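Local coordinates for 2-hydroxyhepta-2,4-diene-1, 7-dioateisomerase (Mycobacterium abscessus, PDB 3R6O), which probably acts as a magnesium-dependent isomerase of 2-hydroxyhepta-2,4-diene-1,7-dioate, as a member of the fumarylacetoacetate hydrolase family, at residues 138-149 against 214-224; 165-174 against 265-276. All blocks are in the same frame, centred on the assembly; numbering follows the deposited sequence. Where two conformers were deposited one is given.

In the fold
Contact 1 and contact 2 lie on opposite sides of the chain's centre, with centres about 25 Å apart. Contact 1 is the buried one. It joins 138-149 to 214-224 through a two-stranded parallel ladder, prolines and aromatic rings, and its Lys214 reaches the magnesium site. Contact 2 is only partly buried and lies away from that site. It joins the loop after strand 155-165 to helix 261-269 and the loop beyond it, through backbone bonds, a serine hydroxyl, charged side chains and a small aliphatic cluster. Strand 155-165 meets both, packing on contact 1 and running into contact 2. Both touch the second subunit, where Tyr170 of one chain packs on Pro217 of the other.

Contact 1. Residues 138-149 against 214-224; sequences SISGPRDAVIAP and KGYPTFCPTGP
Ile139 and Ser140 pair in parallel with Cys220 and Pro221. Cys220 N donates to Ser138 O at 2.9 Å, and Ser140 N returns a weak bond to Cys220 O. Ser140 O then accepts from Thr222 N at 2.9 Å. On one face of this ladder Ile139 CD1 touches both Cys220 SG and Thr222 CG2. Farther along, Pro142 CB packs on Pro224 CB at 4.0 Å.

The other packed end is aromatic. Pro149 CG sits over one face of the Tyr216 ring, a CH-pi contact with CG 3.6 Å from the centroid. Pro149 CD meets Phe219 CZ at the edge of the second ring. The type II turn 216-219 brings both rings here.

The watered, more solvent-facing side is around Thr218, though Thr218 itself is well held. Its chi1 of 81° sets OG1 where it accepts a straight bond from Ile147 N (2.9 Å, 164° at the hydrogen) while giving its own proton to Pro217 O. Two waters bridge the segments: one joins Ile139 O to Thr218 N, another Ile147 O to Pro217 O.

The parallel pair lies in the fumarylacetoacetate hydrolase C-terminal family region. Lys214 NZ makes a salt bridge to Asp189, a magnesium ligand. Tyr216 packs on Thr271 of the second subunit. Val146, Phe219 and Pro221 lie against Ile190 of strand 181-192, while 146-148, an outer strand of its five-stranded sheet, pairs with strand 312-320.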
loop_
_atom_site.group_PDB
_atom_site.type_symbol
_atom_site.label_atom_id
_atom_site.label_comp_id
_atom_site.label_asym_id
_atom_site.label_seq_id
_atom_site.Cartn_x
_atom_site.Cartn_y
_atom_site.Cartn_z
ATOM N N SER A 138 4.183 -8.255 1.404
ATOM C CA SER A 138 3.607 -9.584 1.460
ATOM C C SER A 138 3.857 -10.389 0.167
ATOM O O SER A 138 3.712 -11.621 0.183
ATOM C CB SER A 138 2.108 -9.564 1.754
ATOM O OG SER A 138 1.334 -8.966 0.718
ATOM N N ILE A 139 4.179 -9.680 -0.930
ATOM C CA ILE A 139 4.307 -10.277 -2.253
ATOM C C ILE A 139 5.365 -11.359 -2.203
ATOM O O ILE A 139 6.405 -11.216 -1.519
ATOM C CB ILE A 139 4.707 -9.233 -3.337
ATOM C CG1 ILE A 139 3.509 -8.363 -3.704
ATOM C CG2 ILE A 139 5.393 -9.914 -4.598
ATOM C CD1 ILE A 139 2.373 -9.070 -4.513
ATOM N N SER A 140 5.069 -12.427 -2.923
ATOM C CA SER A 140 5.815 -13.655 -2.868
ATOM C C SER A 140 5.674 -14.405 -4.169
ATOM O O SER A 140 4.783 -14.124 -4.984
ATOM C CB SER A 140 5.266 -14.547 -1.756
ATOM O OG SER A 140 6.333 -15.277 -1.249
ATOM N N GLY A 141 6.525 -15.402 -4.336
ATOM C CA GLY A 141 6.620 -16.126 -5.598
ATOM C C GLY A 141 5.774 -17.376 -5.670
ATOM O O GLY A 141 5.226 -17.822 -4.672
ATOM N N PRO A 142 5.717 -18.001 -6.845
ATOM C CA PRO A 142 4.819 -19.143 -7.081
ATOM C C PRO A 142 5.226 -20.476 -6.492
ATOM O O PRO A 142 4.451 -21.433 -6.587
ATOM C CB PRO A 142 4.850 -19.267 -8.602
ATOM C CG PRO A 142 6.209 -18.808 -8.938
ATOM C CD PRO A 142 6.391 -17.606 -8.093
ATOM N N ARG A 143 6.447 -20.561 -5.951
ATOM C CA ARG A 143 6.908 -21.774 -5.317
ATOM C C ARG A 143 7.430 -21.513 -3.918
ATOM O O ARG A 143 8.029 -22.387 -3.298
ATOM C CB ARG A 143 7.988 -22.459 -6.177
ATOM C CG ARG A 143 7.455 -23.004 -7.475
ATOM C CD ARG A 143 8.360 -24.088 -8.077
ATOM N NE ARG A 143 7.597 -25.272 -8.470
ATOM C CZ ARG A 143 7.502 -26.405 -7.764
ATOM N NH1 ARG A 143 8.121 -26.560 -6.598
ATOM N NH2 ARG A 143 6.771 -27.402 -8.235
ATOM N N ASP A 144 7.170 -20.317 -3.408
ATOM C CA ASP A 144 7.711 -19.901 -2.148
ATOM C C ASP A 144 6.810 -20.332 -0.998
ATOM O O ASP A 144 5.579 -20.316 -1.121
ATOM C CB ASP A 144 7.869 -18.377 -2.123
ATOM C CG ASP A 144 8.928 -17.880 -3.090
ATOM O OD1 ASP A 144 9.735 -18.696 -3.591
ATOM O OD2 ASP A 144 8.976 -16.654 -3.304
ATOM N N ALA A 145 7.423 -20.639 0.136
ATOM C CA ALA A 145 6.676 -21.046 1.292
ATOM C C ALA A 145 5.784 -19.922 1.792
ATOM O O ALA A 145 6.155 -18.739 1.741
ATOM C CB ALA A 145 7.577 -21.503 2.401
ATOM N N VAL A 146 4.610 -20.310 2.258
ATOM C CA VAL A 146 3.784 -19.463 3.128
ATOM C C VAL A 146 4.175 -19.751 4.561
ATOM O O VAL A 146 4.240 -20.909 4.972
ATOM C CB VAL A 146 2.290 -19.787 2.955
ATOM C CG1 VAL A 146 1.433 -19.045 4.037
ATOM C CG2 VAL A 146 1.876 -19.382 1.532
ATOM N N ILE A 147 4.433 -18.692 5.321
ATOM C CA ILE A 147 4.998 -18.822 6.639
ATOM C C ILE A 147 3.952 -18.308 7.576
ATOM O O ILE A 147 3.626 -17.129 7.546
ATOM C CB ILE A 147 6.259 -17.976 6.807
ATOM C CG1 ILE A 147 7.386 -18.425 5.821
ATOM C CG2 ILE A 147 6.722 -18.007 8.243
ATOM C CD1 ILE A 147 7.895 -19.800 6.053
ATOM N N ALA A 148 3.411 -19.208 8.389
ATOM C CA ALA A 148 2.392 -18.833 9.362
ATOM C C ALA A 148 3.058 -18.229 10.582
ATOM O O ALA A 148 3.849 -18.913 11.266
ATOM C CB ALA A 148 1.576 -20.032 9.752
ATOM N N PRO A 149 2.728 -16.966 10.893
ATOM C CA PRO A 149 3.432 -16.317 11.965
ATOM C C PRO A 149 3.131 -16.962 13.305
ATOM O O PRO A 149 2.095 -17.616 13.452
ATOM C CB PRO A 149 2.901 -14.885 11.917
ATOM C CG PRO A 149 1.565 -14.990 11.273
ATOM C CD PRO A 149 1.619 -16.142 10.369
ATOM N N LYS A 214 -3.758 -9.605 6.710
ATOM C CA LYS A 214 -3.482 -9.893 5.330
ATOM C C LYS A 214 -2.082 -9.485 4.910
ATOM O O LYS A 214 -1.738 -9.611 3.727
ATOM C CB LYS A 214 -4.509 -9.176 4.473
ATOM C CG LYS A 214 -5.874 -9.859 4.441
ATOM C CD LYS A 214 -6.891 -9.075 3.632
ATOM C CE LYS A 214 -8.293 -9.718 3.672
ATOM N NZ LYS A 214 -8.277 -11.122 3.137
ATOM N N GLY A 215 -1.319 -8.912 5.828
ATOM C CA GLY A 215 -0.116 -8.154 5.442
ATOM C C GLY A 215 1.276 -8.727 5.728
ATOM O O GLY A 215 2.299 -8.078 5.409
ATOM N N TYR A 216 1.345 -9.880 6.361
ATOM C CA TYR A 216 2.647 -10.464 6.740
ATOM C C TYR A 216 3.461 -10.847 5.486
ATOM O O TYR A 216 2.842 -11.188 4.475
ATOM C CB TYR A 216 2.415 -11.728 7.509
ATOM C CG TYR A 216 1.991 -11.577 8.964
ATOM C CD1 TYR A 216 2.937 -11.635 9.974
ATOM C CD2 TYR A 216 0.661 -11.416 9.319
ATOM C CE1 TYR A 216 2.580 -11.584 11.297
ATOM C CE2 TYR A 216 0.289 -11.355 10.698
ATOM C CZ TYR A 216 1.266 -11.436 11.645
ATOM O OH TYR A 216 0.992 -11.384 12.987
ATOM N N PRO A 217 4.803 -10.934 5.591
ATOM C CA PRO A 217 5.559 -11.537 4.492
ATOM C C PRO A 217 5.036 -12.921 4.126
ATOM O O PRO A 217 4.661 -13.686 5.007
ATOM C CB PRO A 217 6.967 -11.664 5.063
ATOM C CG PRO A 217 7.048 -10.553 6.112
ATOM C CD PRO A 217 5.682 -10.639 6.742
ATOM N N THR A 218 5.052 -13.218 2.835
ATOM C CA THR A 218 4.587 -14.477 2.234
ATOM C C THR A 218 3.073 -14.567 2.051
ATOM O O THR A 218 2.603 -15.554 1.459
ATOM C CB THR A 218 5.102 -15.763 2.923
ATOM O OG1 THR A 218 4.344 -16.084 4.104
ATOM C CG2 THR A 218 6.573 -15.694 3.264
ATOM N N PHE A 219 2.319 -13.574 2.558
ATOM C CA PHE A 219 0.853 -13.608 2.476
ATOM C C PHE A 219 0.240 -13.228 1.103
ATOM O O PHE A 219 -0.982 -13.292 0.937
ATOM C CB PHE A 219 0.218 -12.754 3.589
ATOM C CG PHE A 219 0.163 -13.415 4.937
ATOM C CD1 PHE A 219 1.057 -14.402 5.308
ATOM C CD2 PHE A 219 -0.798 -13.017 5.854
ATOM C CE1 PHE A 219 0.971 -15.001 6.567
ATOM C CE2 PHE A 219 -0.876 -13.594 7.114
ATOM C CZ PHE A 219 0.009 -14.570 7.472
ATOM N N CYS A 220 1.053 -12.854 0.122
ATOM C CA CYS A 220 0.538 -12.613 -1.246
ATOM C C CYS A 220 1.355 -13.323 -2.322
ATOM O O CYS A 220 2.020 -12.683 -3.159
ATOM C CB CYS A 220 0.426 -11.124 -1.563
ATOM S SG CYS A 220 -0.696 -10.782 -2.968
ATOM N N PRO A 221 1.343 -14.661 -2.306
ATOM C CA PRO A 221 1.892 -15.411 -3.416
ATOM C C PRO A 221 1.305 -14.971 -4.764
ATOM O O PRO A 221 0.115 -14.712 -4.861
ATOM C CB PRO A 221 1.501 -16.858 -3.101
ATOM C CG PRO A 221 1.247 -16.895 -1.653
ATOM C CD PRO A 221 0.751 -15.543 -1.300
ATOM N N THR A 222 2.154 -14.893 -5.786
ATOM C CA THR A 222 1.753 -14.485 -7.147
ATOM C C THR A 222 2.563 -15.251 -8.199
ATOM O O THR A 222 3.675 -15.738 -7.915
ATOM C CB THR A 222 2.029 -12.972 -7.392
ATOM O OG1 THR A 222 3.436 -12.701 -7.286
ATOM C CG2 THR A 222 1.274 -12.102 -6.412
ATOM N N GLY A 223 2.018 -15.335 -9.419
ATOM C CA GLY A 223 2.690 -16.041 -10.518
ATOM C C GLY A 223 2.107 -17.432 -10.761
ATOM O O GLY A 223 1.107 -17.825 -10.147
ATOM N N PRO A 224 2.767 -18.220 -11.605
ATOM C CA PRO A 224 4.150 -18.027 -12.064
ATOM C C PRO A 224 4.402 -17.001 -13.174
ATOM O O PRO A 224 5.571 -16.708 -13.463
ATOM C CB PRO A 224 4.556 -19.436 -12.542
ATOM C CG PRO A 224 3.276 -20.113 -12.893
ATOM C CD PRO A 224 2.243 -19.552 -11.925
HETATM O O HOH W 1 6.508 -11.542 1.257
HETATM O O HOH W 2 4.786 -14.698 7.662
#

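Contact 2. Residues 165-174 against 265-276; sequences IGKPGYRIER and VETVSATIALRA
Gly169 and Leu274 form a single antiparallel hydrogen-bonded pair. Leu274 N reaches Gly169 O at 2.8 Å and nearly straight (172° at the hydrogen). Gly169 N donates back to Leu274 O. Next along the loop, Arg171 N donates to Ser269 O at 2.8 Å, and Ile172 N to Ser269 OG at 3.0 Å. That hydroxyl passes its own proton to Val265 O, linking the loop to the helix backbone.

Apolar side chains make a second group. Ile172 CD1 touches Val265 CG1 at 3.6 Å, and Ile165 CD1 meets Leu274 CD1 with the side chains at about a right angle. Ile165 and Leu274 both touch Ile280 of strand 279-281, which neighbours 155-165 in the large sheet.

Two arginines add side-chain bonds. Arg171 bends at chi2 (72°), which lays CD over the centre of the Tyr170 ring. Its NE then donates to Ala270 O at 2.7 Å. The one salt bridge between the segments joins Arg174 NH2 to Glu266 OE1 at 2.9 Å, the guanidinium and carboxylate planes 90° apart. Arg174 NE lies equally near that oxygen. Glu263 takes Arg174 NH1. Arg171 NH1 pairs with Glu321 of the second subunit.

Waters bridge Arg171 NH2 to Ala270 O, and Ile172 O to Glu266 O. The chemistry is thus mixed. Ser269 and Ala270 hold 171-172 near helix 261-269, Gly169 pairs in the loop that follows, and Arg171 carries the contact into the dimer interface.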
loop_
_atom_site.group_PDB
_atom_site.type_symbol
_atom_site.label_atom_id
_atom_site.label_comp_id
_atom_site.label_asym_id
_atom_site.label_seq_id
_atom_site.Cartn_x
_atom_site.Cartn_y
_atom_site.Cartn_z
ATOM N N ILE A 165 -2.116 -3.541 -13.419
ATOM C CA ILE A 165 -2.449 -2.303 -14.105
ATOM C C ILE A 165 -1.284 -1.917 -15.002
ATOM O O ILE A 165 -0.108 -2.026 -14.612
ATOM C CB ILE A 165 -2.712 -1.167 -13.085
ATOM C CG1 ILE A 165 -3.876 -1.505 -12.151
ATOM C CG2 ILE A 165 -2.968 0.146 -13.745
ATOM C CD1 ILE A 165 -5.214 -1.777 -12.853
ATOM N N GLY A 166 -1.606 -1.483 -16.210
ATOM C CA GLY A 166 -0.586 -1.155 -17.210
ATOM C C GLY A 166 -0.516 0.312 -17.593
ATOM O O GLY A 166 0.510 0.759 -18.072
ATOM N N LYS A 167 -1.607 1.045 -17.393
ATOM C CA LYS A 167 -1.650 2.471 -17.622
ATOM C C LYS A 167 -2.355 3.082 -16.459
ATOM O O LYS A 167 -3.383 2.565 -16.051
ATOM C CB LYS A 167 -2.466 2.861 -18.866
ATOM C CG LYS A 167 -1.912 2.418 -20.192
ATOM C CD LYS A 167 -0.602 3.105 -20.557
ATOM C CE LYS A 167 -0.664 4.616 -20.591
ATOM N NZ LYS A 167 0.668 5.164 -21.013
ATOM N N PRO A 168 -1.838 4.213 -15.964
ATOM C CA PRO A 168 -2.453 4.875 -14.811
ATOM C C PRO A 168 -3.859 5.371 -15.091
ATOM O O PRO A 168 -4.203 5.691 -16.228
ATOM C CB PRO A 168 -1.527 6.044 -14.529
ATOM C CG PRO A 168 -0.853 6.351 -15.848
ATOM C CD PRO A 168 -0.788 5.044 -16.599
ATOM N N GLY A 169 -4.666 5.459 -14.043
ATOM C CA GLY A 169 -6.026 5.913 -14.193
ATOM C C GLY A 169 -6.746 6.100 -12.875
ATOM O O GLY A 169 -6.351 5.543 -11.861
ATOM N N TYR A 170 -7.795 6.917 -12.933
ATOM C CA TYR A 170 -8.620 7.285 -11.800
ATOM C C TYR A 170 -10.018 7.539 -12.349
ATOM O O TYR A 170 -10.161 8.223 -13.357
ATOM C CB TYR A 170 -8.062 8.532 -11.117
ATOM C CG TYR A 170 -8.856 9.009 -9.902
ATOM C CD1 TYR A 170 -9.191 8.126 -8.862
ATOM C CD2 TYR A 170 -9.234 10.343 -9.778
ATOM C CE1 TYR A 170 -9.912 8.573 -7.739
ATOM C CE2 TYR A 170 -9.959 10.798 -8.665
ATOM C CZ TYR A 170 -10.292 9.904 -7.648
ATOM O OH TYR A 170 -11.015 10.369 -6.566
ATOM N N ARG A 171 -11.051 6.979 -11.710
ATOM C CA ARG A 171 -12.428 7.006 -12.265
ATOM C C ARG A 171 -12.433 6.479 -13.718
ATOM O O ARG A 171 -12.972 7.116 -14.635
ATOM C CB ARG A 171 -13.072 8.395 -12.194
ATOM C CG ARG A 171 -13.816 8.693 -10.906
ATOM C CD ARG A 171 -12.869 8.913 -9.731
ATOM N NE ARG A 171 -13.593 9.295 -8.523
ATOM C CZ ARG A 171 -13.871 10.529 -8.122
ATOM N NH1 ARG A 171 -13.530 11.611 -8.834
ATOM N NH2 ARG A 171 -14.533 10.682 -6.984
ATOM N N ILE A 172 -11.814 5.321 -13.877
ATOM C CA ILE A 172 -11.755 4.584 -15.131
ATOM C C ILE A 172 -13.149 4.106 -15.467
ATOM O O ILE A 172 -13.823 3.513 -14.630
ATOM C CB ILE A 172 -10.826 3.379 -15.019
ATOM C CG1 ILE A 172 -9.422 3.838 -14.624
ATOM C CG2 ILE A 172 -10.804 2.512 -16.320
ATOM C CD1 ILE A 172 -8.515 2.704 -14.334
ATOM N N GLU A 173 -13.584 4.378 -16.691
ATOM C CA GLU A 173 -14.905 3.966 -17.123
ATOM C C GLU A 173 -14.827 2.465 -17.481
ATOM O O GLU A 173 -13.793 1.969 -17.990
ATOM C CB GLU A 173 -15.359 4.864 -18.293
ATOM C CG GLU A 173 -16.850 5.269 -18.306
ATOM C CD GLU A 173 -17.315 6.051 -17.086
ATOM O OE1 GLU A 173 -16.484 6.551 -16.296
ATOM O OE2 GLU A 173 -18.545 6.175 -16.921
ATOM N N ARG A 174 -15.899 1.743 -17.189
ATOM C CA ARG A 174 -16.003 0.319 -17.467
ATOM C C ARG A 174 -15.469 -0.089 -18.847
ATOM O O ARG A 174 -14.663 -0.993 -18.939
ATOM C CB ARG A 174 -17.471 -0.092 -17.358
ATOM C CG ARG A 174 -17.709 -1.518 -17.042
ATOM C CD ARG A 174 -19.218 -1.748 -16.845
ATOM N NE ARG A 174 -19.730 -0.870 -15.777
ATOM C CZ ARG A 174 -20.753 -1.153 -14.968
ATOM N NH1 ARG A 174 -21.441 -2.280 -15.104
ATOM N NH2 ARG A 174 -21.099 -0.278 -14.026
ATOM N N VAL A 265 -12.177 -2.911 -11.991
ATOM C CA VAL A 265 -11.303 -1.780 -12.279
ATOM C C VAL A 265 -12.035 -0.440 -12.106
ATOM O O VAL A 265 -11.487 0.514 -11.518
ATOM C CB VAL A 265 -10.695 -1.891 -13.677
ATOM C CG1 VAL A 265 -9.970 -0.595 -14.054
ATOM C CG2 VAL A 265 -9.751 -3.104 -13.749
ATOM N N GLU A 266 -13.263 -0.384 -12.629
ATOM C CA GLU A 266 -14.152 0.746 -12.434
ATOM C C GLU A 266 -14.411 1.062 -10.965
ATOM O O GLU A 266 -14.260 2.220 -10.551
ATOM C CB GLU A 266 -15.486 0.496 -13.144
ATOM C CG GLU A 266 -16.497 1.616 -13.027
ATOM C CD GLU A 266 -17.818 1.275 -13.689
ATOM O OE1 GLU A 266 -18.320 0.161 -13.496
ATOM O OE2 GLU A 266 -18.313 2.101 -14.459
ATOM N N THR A 267 -14.844 0.070 -10.182
ATOM C CA THR A 267 -15.201 0.314 -8.782
ATOM C C THR A 267 -13.980 0.645 -7.933
ATOM O O THR A 267 -14.037 1.567 -7.104
ATOM C CB THR A 267 -15.959 -0.887 -8.106
ATOM O OG1 THR A 267 -17.129 -1.185 -8.844
ATOM C CG2 THR A 267 -16.404 -0.527 -6.710
ATOM N N VAL A 268 -12.872 -0.077 -8.120
ATOM C CA VAL A 268 -11.659 0.228 -7.349
ATOM C C VAL A 268 -11.141 1.625 -7.700
ATOM O O VAL A 268 -10.870 2.441 -6.807
ATOM C CB VAL A 268 -10.561 -0.815 -7.560
ATOM C CG1 VAL A 268 -9.209 -0.309 -6.968
ATOM C CG2 VAL A 268 -11.000 -2.160 -6.955
ATOM N N SER A 269 -11.051 1.920 -8.996
ATOM C CA SER A 269 -10.496 3.200 -9.424
ATOM C C SER A 269 -11.473 4.358 -9.215
ATOM O O SER A 269 -11.106 5.509 -9.373
ATOM C CB SER A 269 -10.018 3.171 -10.871
ATOM O OG SER A 269 -11.094 3.240 -11.794
ATOM N N ALA A 270 -12.717 4.080 -8.892
ATOM C CA ALA A 270 -13.649 5.144 -8.506
ATOM C C ALA A 270 -13.208 5.877 -7.223
ATOM O O ALA A 270 -13.603 7.016 -7.002
ATOM C CB ALA A 270 -15.080 4.601 -8.362
ATOM N N THR A 271 -12.429 5.226 -6.357
ATOM C CA THR A 271 -11.981 5.873 -5.108
ATOM C C THR A 271 -10.463 5.843 -4.871
ATOM O O THR A 271 -9.944 6.594 -4.033
ATOM C CB THR A 271 -12.702 5.273 -3.867
ATOM O OG1 THR A 271 -12.023 4.097 -3.423
ATOM C CG2 THR A 271 -14.194 5.027 -4.173
ATOM N N ILE A 272 -9.752 5.001 -5.626
ATOM C CA ILE A 272 -8.282 4.864 -5.556
ATOM C C ILE A 272 -7.615 5.068 -6.933
ATOM O O ILE A 272 -7.925 4.385 -7.891
ATOM C CB ILE A 272 -7.863 3.472 -4.996
ATOM C CG1 ILE A 272 -8.390 3.325 -3.558
ATOM C CG2 ILE A 272 -6.358 3.319 -5.014
ATOM C CD1 ILE A 272 -8.292 1.882 -2.994
ATOM N N ALA A 273 -6.706 6.041 -7.015
ATOM C CA ALA A 273 -5.955 6.287 -8.212
ATOM C C ALA A 273 -4.904 5.184 -8.412
ATOM O O ALA A 273 -4.194 4.808 -7.480
ATOM C CB ALA A 273 -5.306 7.691 -8.144
ATOM N N LEU A 274 -4.869 4.616 -9.615
ATOM C CA LEU A 274 -4.021 3.469 -9.905
ATOM C C LEU A 274 -2.830 3.853 -10.798
ATOM O O LEU A 274 -2.961 4.700 -11.672
ATOM C CB LEU A 274 -4.860 2.398 -10.605
ATOM C CG LEU A 274 -6.040 1.820 -9.839
ATOM C CD1 LEU A 274 -6.865 0.842 -10.751
ATOM C CD2 LEU A 274 -5.543 1.129 -8.568
ATOM N N ARG A 275 -1.692 3.204 -10.565
ATOM C CA ARG A 275 -0.491 3.352 -11.385
ATOM C C ARG A 275 -0.097 2.012 -11.996
ATOM O O ARG A 275 -0.432 0.941 -11.468
ATOM C CB ARG A 275 0.662 3.831 -10.503
ATOM C CG ARG A 275 0.375 5.173 -9.830
ATOM C CD ARG A 275 1.499 5.642 -8.972
ATOM N NE ARG A 275 1.186 6.957 -8.390
ATOM C CZ ARG A 275 1.697 7.459 -7.257
ATOM N NH1 ARG A 275 2.594 6.792 -6.531
ATOM N NH2 ARG A 275 1.283 8.653 -6.837
ATOM N N ALA A 276 0.629 2.098 -13.101
ATOM C CA ALA A 276 1.291 0.937 -13.673
ATOM C C ALA A 276 2.071 0.199 -12.603
ATOM O O ALA A 276 2.814 0.800 -11.790
ATOM C CB ALA A 276 2.228 1.353 -14.844
HETATM O O HOH W 3 -15.879 8.554 -6.012
HETATM O O HOH W 4 -14.338 4.450 -12.025
#